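Local coordinates for translation initiation factor eIF2b-like protein,Translation initiation factor eIF2b-like protein (Chaetomium thermophilum, PDB 4ZEM), which is the beta subunit of the eIF2B complex, which probably promotes guanine nucleotide exchange on the translation initiation factor eIF2, at residues A[22-25]-A[26-30]; A[38-41]-A[42-46]; A[161-164]-A[165-169]. All coordinates share one frame; numbering follows the deposited sequence.

Interaction 1. Residues A[22-25]-A[26-30]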
ATOM      1  N   GLN A  22       9.471  -0.576 -24.547  1.00118.70           N
ATOM      2  CA  GLN A  22       9.321  -2.021 -24.692  1.00115.64           C
ATOM      3  C   GLN A  22       7.891  -2.350 -25.113  1.00112.85           C
ATOM      4  O   GLN A  22       7.000  -1.509 -24.978  1.00116.94           O
ATOM      5  CB  GLN A  22       9.700  -2.728 -23.407  1.00118.47           C
ATOM      6  CG  GLN A  22      10.086  -4.161 -23.573  1.00121.96           C
ATOM      7  CD  GLN A  22      10.609  -4.727 -22.279  1.00123.60           C
ATOM      8  OE1 GLN A  22      10.070  -4.456 -21.206  1.00118.71           O
ATOM      9  NE2 GLN A  22      11.703  -5.474 -22.363  1.00129.34           N
ATOM     10  N   SER A  23       7.650  -3.555 -25.618  1.00100.31           N
ATOM     11  CA  SER A  23       6.277  -3.908 -25.942  1.00 88.70           C
ATOM     12  C   SER A  23       5.536  -4.202 -24.644  1.00 84.81           C
ATOM     13  O   SER A  23       6.153  -4.554 -23.639  1.00 85.91           O
ATOM     14  CB  SER A  23       6.228  -5.129 -26.854  1.00 78.47           C
ATOM     15  OG  SER A  23       6.261  -6.324 -26.089  1.00 83.29           O
ATOM     16  N   LEU A  24       4.217  -4.035 -24.666  1.00 79.90           N
ATOM     17  CA  LEU A  24       3.421  -4.065 -23.445  1.00 68.67           C
ATOM     18  C   LEU A  24       3.557  -5.443 -22.811  1.00 79.63           C
ATOM     19  O   LEU A  24       3.778  -5.574 -21.605  1.00 79.49           O
ATOM     20  CB  LEU A  24       1.955  -3.735 -23.737  1.00 62.70           C
ATOM     21  CG  LEU A  24       0.927  -4.018 -22.644  1.00 63.21           C
ATOM     22  CD1 LEU A  24       1.304  -3.306 -21.343  1.00 56.47           C
ATOM     23  CD2 LEU A  24      -0.450  -3.600 -23.114  1.00 59.09           C
ATOM     24  N   GLU A  25       3.465  -6.466 -23.657  1.00 84.89           N
ATOM     25  CA  GLU A  25       3.514  -7.849 -23.209  1.00 88.47           C
ATOM     26  C   GLU A  25       4.877  -8.186 -22.624  1.00 90.93           C
ATOM     27  O   GLU A  25       4.978  -8.933 -21.650  1.00 95.51           O
ATOM     28  CB  GLU A  25       3.167  -8.801 -24.362  1.00 89.33           C
ATOM     29  CG  GLU A  25       3.100 -10.263 -23.934  1.00 94.92           C
ATOM     30  CD  GLU A  25       1.905 -10.561 -23.031  1.00100.67           C
ATOM     31  OE1 GLU A  25       1.004  -9.700 -22.901  1.00 92.79           O
ATOM     32  OE2 GLU A  25       1.874 -11.659 -22.437  1.00107.17           O
ATOM     33  N   ALA A  26       5.924  -7.631 -23.220  1.00 84.93           N
ATOM     34  CA  ALA A  26       7.263  -7.815 -22.690  1.00 85.63           C
ATOM     35  C   ALA A  26       7.406  -7.178 -21.299  1.00 78.24           C
ATOM     36  O   ALA A  26       7.992  -7.780 -20.402  1.00 79.57           O
ATOM     37  CB  ALA A  26       8.293  -7.248 -23.651  1.00 77.21           C
ATOM     38  N   SER A  27       6.856  -5.977 -21.116  1.00 66.89           N
ATOM     39  CA  SER A  27       6.894  -5.306 -19.811  1.00 78.28           C
ATOM     40  C   SER A  27       6.146  -6.092 -18.738  1.00 76.12           C
ATOM     41  O   SER A  27       6.636  -6.248 -17.619  1.00 80.04           O
ATOM     42  CB  SER A  27       6.310  -3.891 -19.897  1.00 68.96           C
ATOM     43  OG  SER A  27       6.965  -3.110 -20.879  1.00 71.39           O
ATOM     44  N   ILE A  28       4.964  -6.591 -19.089  1.00 73.08           N
ATOM     45  CA  ILE A  28       4.151  -7.368 -18.161  1.00 73.81           C
ATOM     46  C   ILE A  28       4.901  -8.633 -17.759  1.00 76.40           C
ATOM     47  O   ILE A  28       4.968  -8.975 -16.582  1.00 78.84           O
ATOM     48  CB  ILE A  28       2.779  -7.754 -18.771  1.00 74.86           C
ATOM     49  CG1 ILE A  28       1.993  -6.507 -19.187  1.00 75.29           C
ATOM     50  CG2 ILE A  28       1.961  -8.576 -17.782  1.00 64.60           C
ATOM     51  CD1 ILE A  28       0.636  -6.816 -19.815  1.00 73.30           C
ATOM     52  N   GLU A  29       5.483  -9.312 -18.743  1.00 76.28           N
ATOM     53  CA  GLU A  29       6.199 -10.562 -18.495  1.00 84.82           C
ATOM     54  C   GLU A  29       7.484 -10.374 -17.685  1.00 84.98           C
ATOM     55  O   GLU A  29       7.838 -11.227 -16.872  1.00 85.33           O
ATOM     56  CB  GLU A  29       6.524 -11.256 -19.817  1.00 93.10           C
ATOM     57  CG  GLU A  29       6.771 -12.745 -19.668  1.00108.37           C
ATOM     58  CD  GLU A  29       5.653 -13.444 -18.914  1.00112.42           C
ATOM     59  OE1 GLU A  29       5.958 -14.262 -18.020  1.00113.49           O
ATOM     60  OE2 GLU A  29       4.470 -13.183 -19.222  1.00111.00           O
ATOM     61  N   SER A  30       8.187  -9.271 -17.921  1.00 84.40           N
ATOM     62  CA  SER A  30       9.371  -8.939 -17.131  1.00 86.56           C
ATOM     63  C   SER A  30       9.000  -8.710 -15.668  1.00 83.01           C
ATOM     64  O   SER A  30       9.696  -9.168 -14.764  1.00 84.77           O
ATOM     65  CB  SER A  30      10.083  -7.707 -17.692  1.00 85.95           C
ATOM     66  OG  SER A  30      10.112  -7.726 -19.106  1.00 97.84           O
TER
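S23 meets A26 and S27 through both of its oxygens. Its hydroxyl accepts the backbone N-H of A26, with OG and N 3.2 Å apart and an N-H...O angle of 156°. With chi1 at 86°, OG stands between the backbone N and the carbonyl carbon, from where it reaches forward over the first turn. Serine suits the place because its short side chain can stand in for the carbonyl that a preceding turn would have offered. The carbonyl oxygen of S23 takes two donors, both from S27. The backbone N of S27 lies 3.0 Å from S23 O. S27 OG, 3.2 Å from S23 O, comes from above the carbonyl plane, 44° out of it, so a buried hydroxyl gains an acceptor in the capping residue. This is an N-cap: S23 immediately precedes helix 24-37, one of the helices of the N-terminal helical part of the chain. Beyond the cap the regular pattern takes over, I28 N donating to L24 O, E29 N to E25 O and S30 N to A26 O. Q22 lies before the cap with an extended side chain; its CG rests 3.6 Å from the methyl CB of A26, a residue small enough to let the chain pass. On the helix side facing helix 43-59, L24 CD1 packs 3.9 Å from I28 CD1, and these branched residues also touch V56 and L52 there. The carboxylates of E25 and E29, one turn apart, bring their OE2 atoms to 4.4 Å. Both oxygens form salt bridges with NH1 of R78, whose positive charge would offset the mutual repulsion. The carbonyl of S27 receives NE1 of W15.

Interaction 2. Residues A[38-41]-A[42-46]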
ATOM      1  N   ARG A  38      11.092 -12.734  -6.769  1.00 99.39           N
ATOM      2  CA  ARG A  38      10.920 -11.976  -5.536  1.00 98.74           C
ATOM      3  C   ARG A  38      11.992 -10.905  -5.399  1.00102.58           C
ATOM      4  O   ARG A  38      12.319 -10.475  -4.292  1.00102.77           O
ATOM      5  CB  ARG A  38      10.902 -12.906  -4.322  1.00 94.22           C
ATOM      6  CG  ARG A  38       9.628 -13.734  -4.266  1.00 91.12           C
ATOM      7  CD  ARG A  38       9.469 -14.503  -2.976  1.00100.41           C
ATOM      8  NE  ARG A  38       8.302 -15.377  -3.051  1.00116.40           N
ATOM      9  CZ  ARG A  38       7.732 -15.966  -2.006  1.00127.57           C
ATOM     10  NH1 ARG A  38       8.212 -15.771  -0.784  1.00128.64           N
ATOM     11  NH2 ARG A  38       6.672 -16.745  -2.181  1.00132.18           N
ATOM     12  N   GLN A  39      12.561 -10.506  -6.532  1.00104.91           N
ATOM     13  CA  GLN A  39      13.474  -9.372  -6.573  1.00111.60           C
ATOM     14  C   GLN A  39      12.713  -8.109  -6.168  1.00106.72           C
ATOM     15  O   GLN A  39      13.281  -7.189  -5.579  1.00106.16           O
ATOM     16  CB  GLN A  39      14.108  -9.233  -7.955  1.00121.65           C
ATOM     17  CG  GLN A  39      15.210  -8.192  -8.026  1.00129.85           C
ATOM     18  CD  GLN A  39      15.960  -8.238  -9.337  1.00138.10           C
ATOM     19  OE1 GLN A  39      15.732  -9.121 -10.165  1.00138.98           O
ATOM     20  NE2 GLN A  39      16.866  -7.288  -9.535  1.00143.68           N
ATOM     21  N   VAL A  40      11.424  -8.070  -6.507  1.00110.05           N
ATOM     22  CA  VAL A  40      10.572  -6.915  -6.230  1.00104.39           C
ATOM     23  C   VAL A  40       9.592  -7.310  -5.128  1.00105.05           C
ATOM     24  O   VAL A  40       8.858  -8.292  -5.260  1.00 96.01           O
ATOM     25  CB  VAL A  40       9.810  -6.442  -7.486  1.00 97.49           C
ATOM     26  CG1 VAL A  40       8.748  -5.413  -7.120  1.00 91.38           C
ATOM     27  CG2 VAL A  40      10.783  -5.872  -8.508  1.00 99.77           C
ATOM     28  N   THR A  41       9.585  -6.537  -4.044  1.00112.97           N
ATOM     29  CA  THR A  41       8.836  -6.903  -2.840  1.00104.62           C
ATOM     30  C   THR A  41       8.223  -5.719  -2.101  1.00 94.07           C
ATOM     31  O   THR A  41       8.763  -4.611  -2.128  1.00 97.43           O
ATOM     32  CB  THR A  41       9.732  -7.650  -1.839  1.00104.66           C
ATOM     33  OG1 THR A  41      11.022  -7.030  -1.814  1.00114.02           O
ATOM     34  CG2 THR A  41       9.894  -9.107  -2.239  1.00 96.44           C
ATOM     35  N   GLY A  42       7.102  -5.970  -1.431  1.00 81.89           N
ATOM     36  CA  GLY A  42       6.468  -4.978  -0.578  1.00 78.57           C
ATOM     37  C   GLY A  42       5.910  -3.739  -1.247  1.00 82.63           C
ATOM     38  O   GLY A  42       5.143  -3.827  -2.200  1.00 86.45           O
ATOM     39  N   ASP A  43       6.249  -2.575  -0.706  1.00 84.08           N
ATOM     40  CA  ASP A  43       5.684  -1.317  -1.190  1.00 90.60           C
ATOM     41  C   ASP A  43       6.234  -0.839  -2.538  1.00 90.03           C
ATOM     42  O   ASP A  43       5.578  -0.054  -3.228  1.00 91.64           O
ATOM     43  CB  ASP A  43       5.882  -0.216  -0.146  1.00104.02           C
ATOM     44  CG  ASP A  43       5.576  -0.686   1.264  1.00115.94           C
ATOM     45  OD1 ASP A  43       4.858  -1.698   1.411  1.00117.24           O
ATOM     46  OD2 ASP A  43       6.041  -0.034   2.225  1.00121.07           O
ATOM     47  N   GLU A  44       7.425  -1.295  -2.924  1.00 83.81           N
ATOM     48  CA  GLU A  44       7.964  -0.876  -4.215  1.00 81.81           C
ATOM     49  C   GLU A  44       7.283  -1.687  -5.304  1.00 73.88           C
ATOM     50  O   GLU A  44       7.320  -1.340  -6.483  1.00 74.87           O
ATOM     51  CB  GLU A  44       9.481  -1.044  -4.279  1.00 82.14           C
ATOM     52  CG  GLU A  44       9.960  -2.474  -4.166  1.00 94.21           C
ATOM     53  CD  GLU A  44      11.474  -2.572  -4.149  1.00113.69           C
ATOM     54  OE1 GLU A  44      12.135  -1.592  -4.554  1.00118.00           O
ATOM     55  OE2 GLU A  44      12.001  -3.627  -3.736  1.00122.28           O
ATOM     56  N   CYS A  45       6.652  -2.771  -4.874  1.00 64.68           N
ATOM     57  CA  CYS A  45       5.780  -3.571  -5.712  1.00 64.10           C
ATOM     58  C   CYS A  45       4.522  -2.782  -6.082  1.00 62.07           C
ATOM     59  O   CYS A  45       4.035  -2.871  -7.211  1.00 64.35           O
ATOM     60  CB  CYS A  45       5.443  -4.884  -4.996  1.00 49.15           C
ATOM     61  SG  CYS A  45       4.014  -5.766  -5.573  1.00 89.12           S
ATOM     62  N   ALA A  46       4.003  -2.006  -5.132  1.00 58.01           N
ATOM     63  CA  ALA A  46       2.794  -1.210  -5.356  1.00 51.87           C
ATOM     64  C   ALA A  46       2.991  -0.228  -6.507  1.00 50.68           C
ATOM     65  O   ALA A  46       2.148  -0.127  -7.403  1.00 51.52           O
ATOM     66  CB  ALA A  46       2.407  -0.466  -4.098  1.00 54.00           C
TER
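A short apolar and backbone contact round the turn between two consecutive helices joins V40 and T41 to E44 and C45. The turn links helix 24-37 to helix 43-59 in an antiparallel helical hairpin, part of the N-terminal helical region of this eIF2B subunit. V40 is the inward-facing residue of the link: its CG1, set anti to the backbone N (chi1 170°), approaches CA of C45 at 3.8 Å and CB of C45 at 4.0 Å. A branched apolar side chain fits here, since V40 also touches L34 and L12, while the small, buried C45 lies against L35 and I89. G42 then turns the chain into the helix with a phi of 65°, a conformation that glycine adopts more readily than residues with a CB. In the first turn the backbone bonds C45 N to G42 O and A46 N to D43 O are weak. D43 points away from the link, and its OD1 forms a salt bridge with NZ of K309. E44 lies alongside T41 and points the same way, its chi1 of 64° bringing an extended chain beside the link. Its CG lies against the T41 backbone, and its carboxylate is near the threonine hydroxyl, with E44 OE2 4.0 Å from T41 OG1. The closest approach of this pair sets E44 CG 3.2 Å from T41 O.

Interaction 3. Residues A[161-164]-A[165-169]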
ATOM      1  N   SER A 161      -6.006   9.823 -21.876  1.00 78.49           N
ATOM      2  CA  SER A 161      -5.090  10.820 -21.336  1.00 76.03           C
ATOM      3  C   SER A 161      -5.378  11.119 -19.872  1.00 72.13           C
ATOM      4  O   SER A 161      -4.462  11.235 -19.056  1.00 67.20           O
ATOM      5  CB  SER A 161      -5.160  12.111 -22.150  1.00 84.04           C
ATOM      6  OG  SER A 161      -4.420  13.138 -21.512  1.00 97.59           O
ATOM      7  N   GLU A 162      -6.656  11.255 -19.545  1.00 76.79           N
ATOM      8  CA  GLU A 162      -7.057  11.586 -18.183  1.00 84.91           C
ATOM      9  C   GLU A 162      -6.779  10.441 -17.202  1.00 79.82           C
ATOM     10  O   GLU A 162      -6.375  10.675 -16.061  1.00 77.53           O
ATOM     11  CB  GLU A 162      -8.539  11.967 -18.150  1.00 94.04           C
ATOM     12  CG  GLU A 162      -8.859  13.150 -17.241  1.00106.66           C
ATOM     13  CD  GLU A 162      -8.280  14.471 -17.740  1.00120.74           C
ATOM     14  OE1 GLU A 162      -8.443  15.488 -17.033  1.00124.83           O
ATOM     15  OE2 GLU A 162      -7.665  14.503 -18.829  1.00128.35           O
ATOM     16  N   VAL A 163      -6.997   9.207 -17.649  1.00 73.99           N
ATOM     17  CA  VAL A 163      -6.739   8.035 -16.816  1.00 65.49           C
ATOM     18  C   VAL A 163      -5.256   7.880 -16.506  1.00 64.45           C
ATOM     19  O   VAL A 163      -4.879   7.599 -15.365  1.00 59.77           O
ATOM     20  CB  VAL A 163      -7.257   6.743 -17.478  1.00 64.27           C
ATOM     21  CG1 VAL A 163      -6.729   5.512 -16.749  1.00 61.16           C
ATOM     22  CG2 VAL A 163      -8.774   6.740 -17.508  1.00 61.17           C
ATOM     23  N   MET A 164      -4.414   8.078 -17.515  1.00 59.43           N
ATOM     24  CA  MET A 164      -2.974   7.972 -17.320  1.00 60.19           C
ATOM     25  C   MET A 164      -2.481   8.992 -16.295  1.00 70.62           C
ATOM     26  O   MET A 164      -1.640   8.685 -15.446  1.00 70.50           O
ATOM     27  CB  MET A 164      -2.243   8.174 -18.652  1.00 59.06           C
ATOM     28  CG  MET A 164      -2.402   7.029 -19.644  1.00 60.59           C
ATOM     29  SD  MET A 164      -1.652   7.343 -21.265  1.00 84.27           S
ATOM     30  CE  MET A 164       0.063   7.584 -20.818  1.00 78.71           C
ATOM     31  N   ASP A 165      -3.027  10.200 -16.370  1.00 67.31           N
ATOM     32  CA  ASP A 165      -2.735  11.247 -15.400  1.00 64.51           C
ATOM     33  C   ASP A 165      -3.116  10.822 -13.978  1.00 60.77           C
ATOM     34  O   ASP A 165      -2.350  11.021 -13.029  1.00 58.77           O
ATOM     35  CB  ASP A 165      -3.447  12.541 -15.800  1.00 71.21           C
ATOM     36  CG  ASP A 165      -2.636  13.361 -16.795  1.00 82.28           C
ATOM     37  OD1 ASP A 165      -1.433  13.067 -16.968  1.00 78.60           O
ATOM     38  OD2 ASP A 165      -3.194  14.293 -17.408  1.00 95.04           O
ATOM     39  N   GLY A 166      -4.302  10.240 -13.837  1.00 60.14           N
ATOM     40  CA  GLY A 166      -4.800   9.799 -12.545  1.00 47.17           C
ATOM     41  C   GLY A 166      -3.926   8.711 -11.955  1.00 62.28           C
ATOM     42  O   GLY A 166      -3.709   8.659 -10.734  1.00 55.42           O
ATOM     43  N   ILE A 167      -3.427   7.832 -12.823  1.00 56.00           N
ATOM     44  CA  ILE A 167      -2.527   6.766 -12.397  1.00 52.72           C
ATOM     45  C   ILE A 167      -1.191   7.331 -11.910  1.00 49.74           C
ATOM     46  O   ILE A 167      -0.597   6.803 -10.968  1.00 57.93           O
ATOM     47  CB  ILE A 167      -2.290   5.747 -13.528  1.00 59.16           C
ATOM     48  CG1 ILE A 167      -3.613   5.075 -13.911  1.00 47.07           C
ATOM     49  CG2 ILE A 167      -1.297   4.679 -13.092  1.00 46.44           C
ATOM     50  CD1 ILE A 167      -3.451   3.924 -14.890  1.00 50.43           C
ATOM     51  N   GLU A 168      -0.729   8.414 -12.526  1.00 53.73           N
ATOM     52  CA  GLU A 168       0.496   9.062 -12.065  1.00 62.60           C
ATOM     53  C   GLU A 168       0.307   9.595 -10.654  1.00 58.77           C
ATOM     54  O   GLU A 168       1.213   9.541  -9.827  1.00 69.06           O
ATOM     55  CB  GLU A 168       0.896  10.206 -12.995  1.00 68.68           C
ATOM     56  CG  GLU A 168       2.045   9.886 -13.924  1.00 84.12           C
ATOM     57  CD  GLU A 168       2.283  10.977 -14.955  1.00105.87           C
ATOM     58  OE1 GLU A 168       1.319  11.379 -15.644  1.00110.88           O
ATOM     59  OE2 GLU A 168       3.441  11.429 -15.074  1.00121.25           O
ATOM     60  N   GLU A 169      -0.890  10.106 -10.395  1.00 57.28           N
ATOM     61  CA  GLU A 169      -1.277  10.605  -9.079  1.00 57.71           C
ATOM     62  C   GLU A 169      -1.294   9.484  -8.036  1.00 54.65           C
ATOM     63  O   GLU A 169      -0.856   9.667  -6.894  1.00 54.08           O
ATOM     64  CB  GLU A 169      -2.636  11.296  -9.190  1.00 55.86           C
ATOM     65  CG  GLU A 169      -2.499  12.726  -9.692  1.00 76.94           C
ATOM     66  CD  GLU A 169      -3.802  13.311 -10.203  1.00 98.63           C
ATOM     67  OE1 GLU A 169      -4.840  13.129  -9.534  1.00103.80           O
ATOM     68  OE2 GLU A 169      -3.788  13.946 -11.284  1.00110.94           O
TER
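Four successive backbone hydrogen bonds join S161-M164 to D165-E168, the i to i+4 pattern of an alpha helix. D165 N donates to S161 O, G166 N to E162 O and E168 N to M164 O. The shortest of the four runs from I167 N to V163 O, at 2.9 Å. G166 keeps regular helical geometry, and without a side chain it adds no bulk to its face of the helix.

Apolar contact is confined to V163 and I167, one turn apart, where CG1 of V163 and CD1 of I167 meet at 4.1 Å. I167 carries CG1 beside its backbone N (chi1 -62°), which sets I167 CG1 3.2 Å from V163 O before the chain runs on to the valine. Two branched residues at this spacing place their apolar side chains on the same face of the helix.

The acidic residues belong to the more open surface. D165 has its carboxylate beside the preceding turn, where OD2 lies 3.7 Å from S161 O; both atoms are acceptors, so this is proximity and not a bond. E162 OE2 comes within 4.7 Å of D165 OD2, a pairing of like charges that would be mildly unfavourable. E168 turns its carboxylate toward R54, with which it forms a long, weak ion pair.

The buried pair V163 and I167 sits between two helices. V163 touches I100 of helix 88-104 and V57 of helix 43-59; I167 touches V96 and L99 of the former and R54 of the latter. M164, whose unbranched chain can adapt to its surroundings, touches R54 and A58 of helix 43-59.

Overall arrangement
From the N terminus, interaction 1 starts helix 24-37, interaction 2 turns the chain from that helix into helix 43-59, and interaction 3 comes much later, within the long helix 154-182. They follow in series; none nests in or crosses another, and each is local, so only interaction 2 closes a loop, the short link between two helices. Their centres are 17 Å (1 and 2), 20 Å (1 and 3) and 22 Å (2 and 3) apart, without direct touch. Helix 43-59 is the common element: it begins in interaction 2, and its later turns pack against the residues of both interactions 1 and 3.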